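Local coordinates for acetyl-CoA acetyltransferase (Mycobacterium smegmatis, PDB 4EGV), which is a monomeric thiolase-like protein of the thiolase family and probably has acyltransferase activity, at residues N200-R205 with I353-G358; E133-L138 with V280-K285; T368-G371 with F375-G378. All coordinates share one frame; numbering follows the deposited sequence.

Overall arrangement
The three contacts are spread widely through a monomer built on the thiolase fold. Contact 2 opens first along the chain; contact 1 opens before contact 2 has closed and closes after it, so their segments alternate, and contact 3 follows both. Contact 2 lies at the mixed nine-stranded sheet, where strand 136-143 runs antiparallel to strand 271-279. Contact 1 joins helices 191-206 and 348-357 on the opposite side of the chain's centre, the two centres being about 41 Å apart. Contact 3 is a local turn at helix 373-376, its centre about 22 Å from that of contact 1 and about 30 Å from that of contact 2. None of the three touches another.

Contact 1 of 3, residues N200-R205 with I353-G358; sequences NARRAR and ICDGTG
Asp355 meets Arg202 and Arg205 in a salt-bridge network that links two helices, 191-206 and 348-357, of this thiolase-fold protein. The polypeptide backbones stay well apart, the nearest CA atoms, those of Arg202 and Asp355, being 10.1 Å from each other, and the side chains alone cross the interval.

The stronger ionic pairing is a side-on, two-nitrogen grip. Arg202 NE donates to Asp355 OD2 at 2.8 Å, meeting that oxygen on its syn side but somewhat out of the carboxylate plane. Arg202 NH2 gives a nearly straight bond (174°) to the syn lone pair of Asp355 OD1, 3.2 Å away. Guanidinium and carboxylate are almost coplanar, which lets the two nitrogens engage one oxygen each. With its chain extended as far as NE, Arg202 delivers its head group straight across from its helix. Other interactions hold the same guanidinium: Phe351 makes a cation-pi contact with it, and Tyr213 OH forms a weak hydrogen bond with NH1.

The second ionic pairing, with Arg205, is weaker. Two arginines on one carboxylate would be expected to favour its ionised form. Arg205 is bent at chi3, and its guanidinium stands 83° from the carboxylate plane; its NH2 reaches Asp355 OD2 at 3.3 Å, a weak bond with an N-H...O angle of 121°.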
ATOM      1  N   ASN A 200      15.731   7.484   2.087  1.00 38.26           N
ATOM      2  CA  ASN A 200      17.022   8.002   2.451  1.00 38.84           C
ATOM      3  C   ASN A 200      17.070   8.402   3.906  1.00 39.40           C
ATOM      4  O   ASN A 200      18.090   8.385   4.520  1.00 39.70           O
ATOM      5  CB  ASN A 200      17.408   9.149   1.544  1.00 38.62           C
ATOM      6  CG  ASN A 200      17.952   8.701   0.263  1.00 37.99           C
ATOM      7  OD1 ASN A 200      18.564   7.700   0.180  1.00 37.77           O
ATOM      8  ND2 ASN A 200      17.721   9.444  -0.744  1.00 36.83           N
ATOM      9  N   ALA A 201      15.928   8.709   4.462  1.00 40.16           N
ATOM     10  CA  ALA A 201      15.798   8.925   5.911  1.00 41.18           C
ATOM     11  C   ALA A 201      15.989   7.639   6.759  1.00 41.88           C
ATOM     12  O   ALA A 201      16.499   7.703   7.880  1.00 41.83           O
ATOM     13  CB  ALA A 201      14.502   9.626   6.237  1.00 40.36           C
ATOM     14  N   ARG A 202      15.585   6.492   6.216  1.00 42.59           N
ATOM     15  CA  ARG A 202      15.745   5.208   6.877  1.00 43.56           C
ATOM     16  C   ARG A 202      17.193   4.759   6.762  1.00 44.57           C
ATOM     17  O   ARG A 202      17.743   4.113   7.654  1.00 44.59           O
ATOM     18  CB  ARG A 202      14.817   4.170   6.252  1.00 43.50           C
ATOM     19  CG  ARG A 202      14.849   2.819   6.896  1.00 42.52           C
ATOM     20  CD  ARG A 202      13.979   1.823   6.208  1.00 42.17           C
ATOM     21  NE  ARG A 202      14.212   0.498   6.757  1.00 42.60           N
ATOM     22  CZ  ARG A 202      15.106  -0.373   6.289  1.00 42.53           C
ATOM     23  NH1 ARG A 202      15.829  -0.062   5.230  1.00 41.00           N
ATOM     24  NH2 ARG A 202      15.272  -1.563   6.881  1.00 40.82           N
ATOM     25  N   ARG A 203      17.813   5.112   5.651  1.00 45.67           N
ATOM     26  CA  ARG A 203      19.226   4.836   5.476  1.00 46.97           C
ATOM     27  C   ARG A 203      20.092   5.581   6.491  1.00 47.81           C
ATOM     28  O   ARG A 203      21.078   5.031   6.987  1.00 47.52           O
ATOM     29  CB  ARG A 203      19.681   5.144   4.057  1.00 46.80           C
ATOM     30  CG  ARG A 203      21.106   4.729   3.827  1.00 47.00           C
ATOM     31  CD  ARG A 203      21.613   4.974   2.456  1.00 47.65           C
ATOM     32  NE  ARG A 203      21.740   6.391   2.142  1.00 48.38           N
ATOM     33  CZ  ARG A 203      22.764   7.160   2.476  1.00 47.59           C
ATOM     34  NH1 ARG A 203      23.752   6.657   3.150  1.00 48.31           N
ATOM     35  NH2 ARG A 203      22.797   8.431   2.126  1.00 47.67           N
ATOM     36  N   ALA A 204      19.715   6.828   6.781  1.00 49.18           N
ATOM     37  CA  ALA A 204      20.330   7.635   7.840  1.00 50.37           C
ATOM     38  C   ALA A 204      20.269   6.959   9.199  1.00 51.24           C
ATOM     39  O   ALA A 204      21.298   6.662   9.772  1.00 51.44           O
ATOM     40  CB  ALA A 204      19.682   8.997   7.906  1.00 50.30           C
ATOM     41  N   ARG A 205      19.059   6.696   9.694  1.00 52.24           N
ATOM     42  CA  ARG A 205      18.877   6.027  10.981  1.00 53.18           C
ATOM     43  C   ARG A 205      19.644   4.707  11.126  1.00 53.29           C
ATOM     44  O   ARG A 205      20.207   4.461  12.171  1.00 53.62           O
ATOM     45  CB  ARG A 205      17.400   5.838  11.331  1.00 53.29           C
ATOM     46  CG  ARG A 205      17.200   5.442  12.791  1.00 55.26           C
ATOM     47  CD  ARG A 205      15.825   4.910  13.088  1.00 57.79           C
ATOM     48  NE  ARG A 205      15.538   3.617  12.462  1.00 59.24           N
ATOM     49  CZ  ARG A 205      14.736   3.458  11.415  1.00 60.08           C
ATOM     50  NH1 ARG A 205      14.159   4.513  10.849  1.00 60.61           N
ATOM     51  NH2 ARG A 205      14.522   2.250  10.921  1.00 59.03           N
ATOM     52  N   ILE A 353       7.490  -2.241   7.968  1.00 45.44           N
ATOM     53  CA  ILE A 353       6.748  -3.219   8.763  1.00 46.72           C
ATOM     54  C   ILE A 353       7.734  -4.139   9.456  1.00 47.81           C
ATOM     55  O   ILE A 353       7.661  -4.357  10.662  1.00 48.26           O
ATOM     56  CB  ILE A 353       5.760  -4.031   7.938  1.00 46.58           C
ATOM     57  CG1 ILE A 353       4.609  -3.148   7.497  1.00 45.74           C
ATOM     58  CG2 ILE A 353       5.243  -5.209   8.740  1.00 46.17           C
ATOM     59  CD1 ILE A 353       4.037  -2.275   8.579  1.00 45.50           C
ATOM     60  N   CYS A 354       8.699  -4.608   8.684  1.00 48.62           N
ATOM     61  CA  CYS A 354       9.795  -5.422   9.169  1.00 49.44           C
ATOM     62  C   CYS A 354      10.623  -4.846  10.335  1.00 49.88           C
ATOM     63  O   CYS A 354      11.007  -5.566  11.239  1.00 50.04           O
ATOM     64  CB  CYS A 354      10.687  -5.772   7.985  1.00 49.54           C
ATOM     65  SG  CYS A 354       9.840  -6.822   6.768  1.00 48.41           S
ATOM     66  N   ASP A 355      10.889  -3.551  10.299  1.00 50.55           N
ATOM     67  CA  ASP A 355      11.653  -2.857  11.321  1.00 50.91           C
ATOM     68  C   ASP A 355      10.964  -2.743  12.654  1.00 51.41           C
ATOM     69  O   ASP A 355      11.609  -2.891  13.669  1.00 51.73           O
ATOM     70  CB  ASP A 355      11.970  -1.445  10.877  1.00 50.96           C
ATOM     71  CG  ASP A 355      13.036  -1.381   9.830  1.00 50.41           C
ATOM     72  OD1 ASP A 355      13.708  -2.389   9.553  1.00 48.15           O
ATOM     73  OD2 ASP A 355      13.200  -0.287   9.286  1.00 49.89           O
ATOM     74  N   GLY A 356       9.670  -2.447  12.662  1.00 51.83           N
ATOM     75  CA  GLY A 356       8.946  -2.264  13.916  1.00 52.18           C
ATOM     76  C   GLY A 356       8.320  -3.518  14.492  1.00 52.33           C
ATOM     77  O   GLY A 356       7.773  -3.494  15.576  1.00 51.95           O
ATOM     78  N   THR A 357       8.415  -4.619  13.768  1.00 52.95           N
ATOM     79  CA  THR A 357       7.670  -5.816  14.094  1.00 53.72           C
ATOM     80  C   THR A 357       8.577  -6.992  14.434  1.00 53.90           C
ATOM     81  O   THR A 357       8.162  -7.918  15.073  1.00 53.57           O
ATOM     82  CB  THR A 357       6.742  -6.183  12.926  1.00 53.76           C
ATOM     83  OG1 THR A 357       5.846  -7.197  13.339  1.00 55.47           O
ATOM     84  CG2 THR A 357       7.507  -6.735  11.765  1.00 53.68           C
ATOM     85  N   GLY A 358       9.819  -6.935  13.983  1.00 54.46           N
ATOM     86  CA  GLY A 358      10.773  -8.005  14.179  1.00 55.19           C
ATOM     87  C   GLY A 358      10.893  -8.958  13.013  1.00 55.70           C
ATOM     88  O   GLY A 358      11.892  -9.636  12.893  1.00 55.69           O
TER

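Contact 2 of 3, residues E133-L138 with V280-K285; sequences ENDVVL and VESARK
Ser282 reaches from the first turn of helix 280-286 toward Asp135 and Val136, where the chain enters strand 136-143. The backbones approach to 6.8 Å between the CA atoms of Asp135 and Ser282, close enough for a short side chain to fill the interval.

The nonpolar part of the contact is a van der Waals meeting centred on Val136. Its CG2 branch lies 4.0 Å from Ser282 CB and equally far from Ser282 OG, so the methyl sits alongside the serine's short arm. Val136 CG1 is anti to the backbone N (chi1 -172°), which leaves CG2 as the branch facing the helix. Asp135 CB adds to this packing, 4.0 Å from Ser282 OG. Leu276 and Met278 of strand 271-279 pack against the same valine.

The polar atoms brush past without bonding across the contact. Ser282 OG stands 3.9 Å from Asp135 O, while its hydrogen bond is made with Ser279 OG, at the end of the preceding strand. Like charges also come near: Asp135 OD1 and Glu281 OE1 are 5.2 Å apart, which would probably disfavour a closer approach.

Hydrogen bonds to neighbours give the setting: Val136 N donates to the Asp69 side chain, and the backbone of Val137 pairs with Met277. The arrangement is a strand-to-helix connection at the ends of two interior antiparallel strands of the thiolase fold's mixed sheet, where 271-279 runs into helix 280-286 beside the start of 136-143.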
ATOM      1  N   GLU A 133     -26.871  -3.239   9.473  1.00 48.94           N
ATOM      2  CA  GLU A 133     -26.665  -2.271   8.404  1.00 49.12           C
ATOM      3  C   GLU A 133     -26.764  -2.867   7.002  1.00 47.82           C
ATOM      4  O   GLU A 133     -27.584  -2.430   6.195  1.00 47.27           O
ATOM      5  CB  GLU A 133     -25.315  -1.568   8.576  1.00 49.94           C
ATOM      6  N   ASN A 134     -25.921  -3.852   6.705  1.00 46.86           N
ATOM      7  CA  ASN A 134     -25.838  -4.360   5.371  1.00 45.98           C
ATOM      8  C   ASN A 134     -25.825  -5.875   5.436  1.00 45.43           C
ATOM      9  O   ASN A 134     -25.607  -6.411   6.493  1.00 44.97           O
ATOM     10  CB  ASN A 134     -24.596  -3.789   4.699  1.00 46.27           C
ATOM     11  CG  ASN A 134     -24.742  -2.349   4.336  1.00 44.95           C
ATOM     12  OD1 ASN A 134     -25.270  -2.035   3.330  1.00 43.87           O
ATOM     13  ND2 ASN A 134     -24.271  -1.476   5.172  1.00 44.72           N
ATOM     14  N   ASP A 135     -26.075  -6.551   4.322  1.00 45.12           N
ATOM     15  CA  ASP A 135     -26.182  -8.009   4.279  1.00 45.15           C
ATOM     16  C   ASP A 135     -25.341  -8.681   3.199  1.00 43.57           C
ATOM     17  O   ASP A 135     -24.699  -9.633   3.409  1.00 43.14           O
ATOM     18  CB  ASP A 135     -27.635  -8.431   4.090  1.00 46.32           C
ATOM     19  CG  ASP A 135     -28.482  -8.235   5.314  1.00 49.36           C
ATOM     20  OD1 ASP A 135     -28.154  -8.739   6.362  1.00 50.04           O
ATOM     21  OD2 ASP A 135     -29.489  -7.583   5.218  1.00 51.52           O
ATOM     22  N   VAL A 136     -25.399  -8.178   2.014  1.00 41.89           N
ATOM     23  CA  VAL A 136     -24.547  -8.605   0.903  1.00 39.97           C
ATOM     24  C   VAL A 136     -23.886  -7.423   0.192  1.00 38.71           C
ATOM     25  O   VAL A 136     -24.549  -6.531  -0.327  1.00 37.74           O
ATOM     26  CB  VAL A 136     -25.294  -9.467  -0.125  1.00 39.99           C
ATOM     27  CG1 VAL A 136     -24.330 -10.053  -1.150  1.00 38.53           C
ATOM     28  CG2 VAL A 136     -26.074 -10.544   0.560  1.00 39.64           C
ATOM     29  N   VAL A 137     -22.566  -7.440   0.172  1.00 37.06           N
ATOM     30  CA  VAL A 137     -21.816  -6.343  -0.359  1.00 35.65           C
ATOM     31  C   VAL A 137     -20.855  -6.840  -1.425  1.00 34.00           C
ATOM     32  O   VAL A 137     -20.258  -7.875  -1.290  1.00 33.22           O
ATOM     33  CB  VAL A 137     -21.030  -5.633   0.780  1.00 36.16           C
ATOM     34  CG1 VAL A 137     -20.119  -4.488   0.244  1.00 36.30           C
ATOM     35  CG2 VAL A 137     -21.981  -5.126   1.855  1.00 35.32           C
ATOM     36  N   LEU A 138     -20.724  -6.077  -2.493  1.00 32.53           N
ATOM     37  CA  LEU A 138     -19.722  -6.315  -3.530  1.00 30.92           C
ATOM     38  C   LEU A 138     -18.736  -5.157  -3.626  1.00 30.06           C
ATOM     39  O   LEU A 138     -19.112  -4.023  -3.782  1.00 29.14           O
ATOM     40  CB  LEU A 138     -20.369  -6.576  -4.911  1.00 30.91           C
ATOM     41  CG  LEU A 138     -19.409  -6.972  -6.045  1.00 30.28           C
ATOM     42  CD1 LEU A 138     -18.689  -8.290  -5.701  1.00 29.95           C
ATOM     43  CD2 LEU A 138     -20.092  -7.089  -7.378  1.00 26.65           C
ATOM     44  N   VAL A 280     -22.991 -14.579   7.444  1.00 42.31           N
ATOM     45  CA  VAL A 280     -23.116 -16.026   7.490  1.00 43.48           C
ATOM     46  C   VAL A 280     -24.578 -16.516   7.262  1.00 44.18           C
ATOM     47  O   VAL A 280     -24.815 -17.547   6.641  1.00 43.85           O
ATOM     48  CB  VAL A 280     -22.406 -16.508   8.804  1.00 43.61           C
ATOM     49  CG1 VAL A 280     -23.092 -17.638   9.531  1.00 43.91           C
ATOM     50  CG2 VAL A 280     -20.939 -16.758   8.546  1.00 43.57           C
ATOM     51  N   GLU A 281     -25.539 -15.738   7.730  1.00 45.36           N
ATOM     52  CA  GLU A 281     -26.942 -15.955   7.482  1.00 47.23           C
ATOM     53  C   GLU A 281     -27.325 -15.835   6.018  1.00 47.12           C
ATOM     54  O   GLU A 281     -28.086 -16.633   5.504  1.00 47.20           O
ATOM     55  CB  GLU A 281     -27.748 -14.964   8.285  1.00 48.10           C
ATOM     56  CG  GLU A 281     -29.253 -15.125   8.177  1.00 53.00           C
ATOM     57  CD  GLU A 281     -30.021 -13.992   8.867  1.00 59.46           C
ATOM     58  OE1 GLU A 281     -29.442 -12.910   9.183  1.00 61.48           O
ATOM     59  OE2 GLU A 281     -31.221 -14.187   9.110  1.00 60.55           O
ATOM     60  N   SER A 282     -26.817 -14.827   5.339  1.00 47.30           N
ATOM     61  CA  SER A 282     -27.004 -14.752   3.891  1.00 47.26           C
ATOM     62  C   SER A 282     -26.294 -15.864   3.115  1.00 47.22           C
ATOM     63  O   SER A 282     -26.785 -16.333   2.104  1.00 47.01           O
ATOM     64  CB  SER A 282     -26.577 -13.398   3.357  1.00 46.96           C
ATOM     65  OG  SER A 282     -27.393 -12.379   3.849  1.00 45.63           O
ATOM     66  N   ALA A 283     -25.155 -16.308   3.610  1.00 47.58           N
ATOM     67  CA  ALA A 283     -24.437 -17.403   2.982  1.00 48.65           C
ATOM     68  C   ALA A 283     -25.200 -18.723   3.005  1.00 49.64           C
ATOM     69  O   ALA A 283     -25.133 -19.480   2.068  1.00 49.16           O
ATOM     70  CB  ALA A 283     -23.079 -17.557   3.599  1.00 48.24           C
ATOM     71  N   ARG A 284     -25.914 -18.994   4.096  1.00 51.50           N
ATOM     72  CA  ARG A 284     -26.738 -20.194   4.221  1.00 52.64           C
ATOM     73  C   ARG A 284     -27.996 -20.102   3.345  1.00 53.34           C
ATOM     74  O   ARG A 284     -28.309 -21.042   2.632  1.00 53.48           O
ATOM     75  CB  ARG A 284     -27.084 -20.446   5.684  1.00 52.78           C
ATOM     76  CG  ARG A 284     -25.974 -21.155   6.442  1.00 53.75           C
ATOM     77  CD  ARG A 284     -26.357 -21.358   7.873  1.00 55.56           C
ATOM     78  NE  ARG A 284     -25.190 -21.479   8.756  1.00 56.14           N
ATOM     79  CZ  ARG A 284     -24.924 -20.655   9.790  1.00 55.91           C
ATOM     80  NH1 ARG A 284     -25.744 -19.629  10.118  1.00 53.89           N
ATOM     81  NH2 ARG A 284     -23.843 -20.883  10.522  1.00 53.80           N
ATOM     82  N   LYS A 285     -28.673 -18.953   3.382  1.00 54.31           N
ATOM     83  CA  LYS A 285     -29.892 -18.657   2.610  1.00 55.47           C
ATOM     84  C   LYS A 285     -29.731 -18.824   1.113  1.00 55.19           C
ATOM     85  O   LYS A 285     -30.576 -19.374   0.464  1.00 54.48           O
ATOM     86  CB  LYS A 285     -30.366 -17.237   2.927  1.00 56.07           C
ATOM     87  CG  LYS A 285     -31.864 -17.000   2.793  1.00 59.10           C
ATOM     88  CD  LYS A 285     -32.419 -16.231   4.035  1.00 64.97           C
ATOM     89  CE  LYS A 285     -31.971 -14.742   4.143  1.00 67.27           C
ATOM     90  NZ  LYS A 285     -32.759 -13.875   3.226  1.00 67.49           N
TER

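Contact 3 of 3, residues T368-G371 with F375-G378; sequences TLTG and FFGG
Thr370 points its methyl at one face of the Phe376 ring, making a CH-pi contact across a short turn of chain. CG2 stands 3.4 Å from the centroid of that ring, only 17° off the ring normal, and it is displaced somewhat toward the rim on the CG and CD1 side. Torsions on both residues prepare the meeting: CG2 of Thr370 is anti to its own backbone nitrogen, with OG1 beside that nitrogen instead, while in Phe376 a chi1 of 179° swings the ring toward Thr370 and chi2 turns its face to the methyl.

Phe375 is turned differently. Its ring meets Gly371 by an edge: Gly371 O lies 3.6 Å from Phe375 CD2, near the plane of the ring, so the two adjacent phenylalanines offer a face to one residue and an edge to the next. The carbonyl carbon of Gly371 passes loosely by Phe376, with Gly371 C 4.4 Å from Phe376 CB.

The turn that carries Thr370 is held by Thr368. Its OG1 accepts from Thr370 N at 3.3 Å and from Gly371 N at 3.0 Å, an ST turn and an ST motif sharing one oxygen.

Around this unit, Asp341 OD1 accepts a hydrogen bond from Leu369 N, and Thr370 O accepts one from Asn231 ND2. The ring of Phe376 also meets that of His386, their planes at about 60°. Helix 383-397 packs on Thr370 through Tyr383 and Glu390, while helix 210-230 borders Phe375 through Phe224, Ser225 and Ala228.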
ATOM      1  N   THR A 368       5.012 -11.518   0.098  1.00 41.91           N
ATOM      2  CA  THR A 368       4.012 -11.239  -0.932  1.00 41.19           C
ATOM      3  C   THR A 368       3.277 -12.487  -1.412  1.00 40.58           C
ATOM      4  O   THR A 368       3.795 -13.580  -1.432  1.00 40.10           O
ATOM      5  CB  THR A 368       4.621 -10.457  -2.135  1.00 41.27           C
ATOM      6  OG1 THR A 368       3.575 -10.027  -2.993  1.00 39.99           O
ATOM      7  CG2 THR A 368       5.623 -11.317  -2.920  1.00 40.69           C
ATOM      8  N   LEU A 369       2.040 -12.302  -1.771  1.00 40.35           N
ATOM      9  CA  LEU A 369       1.273 -13.371  -2.305  1.00 40.88           C
ATOM     10  C   LEU A 369       1.062 -13.167  -3.795  1.00 40.63           C
ATOM     11  O   LEU A 369       0.737 -14.073  -4.509  1.00 40.07           O
ATOM     12  CB  LEU A 369      -0.074 -13.378  -1.616  1.00 41.10           C
ATOM     13  CG  LEU A 369      -0.094 -13.953  -0.227  1.00 41.67           C
ATOM     14  CD1 LEU A 369      -1.461 -13.697   0.400  1.00 41.62           C
ATOM     15  CD2 LEU A 369       0.205 -15.426  -0.323  1.00 41.66           C
ATOM     16  N   THR A 370       1.251 -11.943  -4.231  1.00 41.02           N
ATOM     17  CA  THR A 370       0.895 -11.516  -5.543  1.00 41.83           C
ATOM     18  C   THR A 370       2.144 -11.383  -6.423  1.00 41.90           C
ATOM     19  O   THR A 370       2.159 -11.749  -7.591  1.00 41.12           O
ATOM     20  CB  THR A 370       0.157 -10.180  -5.412  1.00 41.79           C
ATOM     21  OG1 THR A 370      -1.170 -10.415  -4.951  1.00 42.63           O
ATOM     22  CG2 THR A 370       0.065  -9.522  -6.700  1.00 42.47           C
ATOM     23  N   GLY A 371       3.173 -10.861  -5.836  1.00 42.31           N
ATOM     24  CA  GLY A 371       4.342 -10.558  -6.577  1.00 43.04           C
ATOM     25  C   GLY A 371       4.709  -9.129  -6.376  1.00 43.83           C
ATOM     26  O   GLY A 371       5.785  -8.761  -6.669  1.00 43.58           O
ATOM     27  N   PHE A 375       6.325  -5.268 -10.061  1.00 44.29           N
ATOM     28  CA  PHE A 375       6.403  -6.474 -10.852  1.00 42.65           C
ATOM     29  C   PHE A 375       5.089  -7.039 -11.303  1.00 41.57           C
ATOM     30  O   PHE A 375       4.976  -7.509 -12.367  1.00 40.84           O
ATOM     31  CB  PHE A 375       7.223  -7.542 -10.124  1.00 42.98           C
ATOM     32  CG  PHE A 375       8.445  -7.032  -9.459  1.00 42.43           C
ATOM     33  CD1 PHE A 375       9.546  -6.694 -10.177  1.00 42.27           C
ATOM     34  CD2 PHE A 375       8.488  -6.857  -8.110  1.00 40.83           C
ATOM     35  CE1 PHE A 375      10.642  -6.198  -9.541  1.00 42.01           C
ATOM     36  CE2 PHE A 375       9.569  -6.382  -7.516  1.00 39.69           C
ATOM     37  CZ  PHE A 375      10.644  -6.058  -8.217  1.00 40.57           C
ATOM     38  N   PHE A 376       4.110  -6.995 -10.443  1.00 40.33           N
ATOM     39  CA  PHE A 376       2.769  -7.494 -10.696  1.00 39.60           C
ATOM     40  C   PHE A 376       2.044  -6.684 -11.767  1.00 39.79           C
ATOM     41  O   PHE A 376       1.284  -7.244 -12.542  1.00 39.24           O
ATOM     42  CB  PHE A 376       1.940  -7.569  -9.399  1.00 39.22           C
ATOM     43  CG  PHE A 376       0.509  -8.061  -9.599  1.00 37.60           C
ATOM     44  CD1 PHE A 376       0.242  -9.376  -9.971  1.00 36.24           C
ATOM     45  CD2 PHE A 376      -0.575  -7.212  -9.390  1.00 36.47           C
ATOM     46  CE1 PHE A 376      -1.066  -9.830 -10.134  1.00 34.01           C
ATOM     47  CE2 PHE A 376      -1.890  -7.659  -9.556  1.00 34.59           C
ATOM     48  CZ  PHE A 376      -2.126  -8.963  -9.953  1.00 34.11           C
ATOM     49  N   GLY A 377       2.308  -5.377 -11.798  1.00 40.33           N
ATOM     50  CA  GLY A 377       1.681  -4.445 -12.714  1.00 41.30           C
ATOM     51  C   GLY A 377       0.625  -3.624 -12.028  1.00 42.43           C
ATOM     52  O   GLY A 377      -0.084  -4.116 -11.138  1.00 42.41           O
ATOM     53  N   GLY A 378       0.517  -2.366 -12.432  1.00 43.19           N
ATOM     54  CA  GLY A 378      -0.517  -1.498 -11.897  1.00 44.00           C
ATOM     55  C   GLY A 378       0.031  -0.217 -11.331  1.00 44.57           C
ATOM     56  O   GLY A 378       1.201  -0.131 -11.053  1.00 44.51           O
TER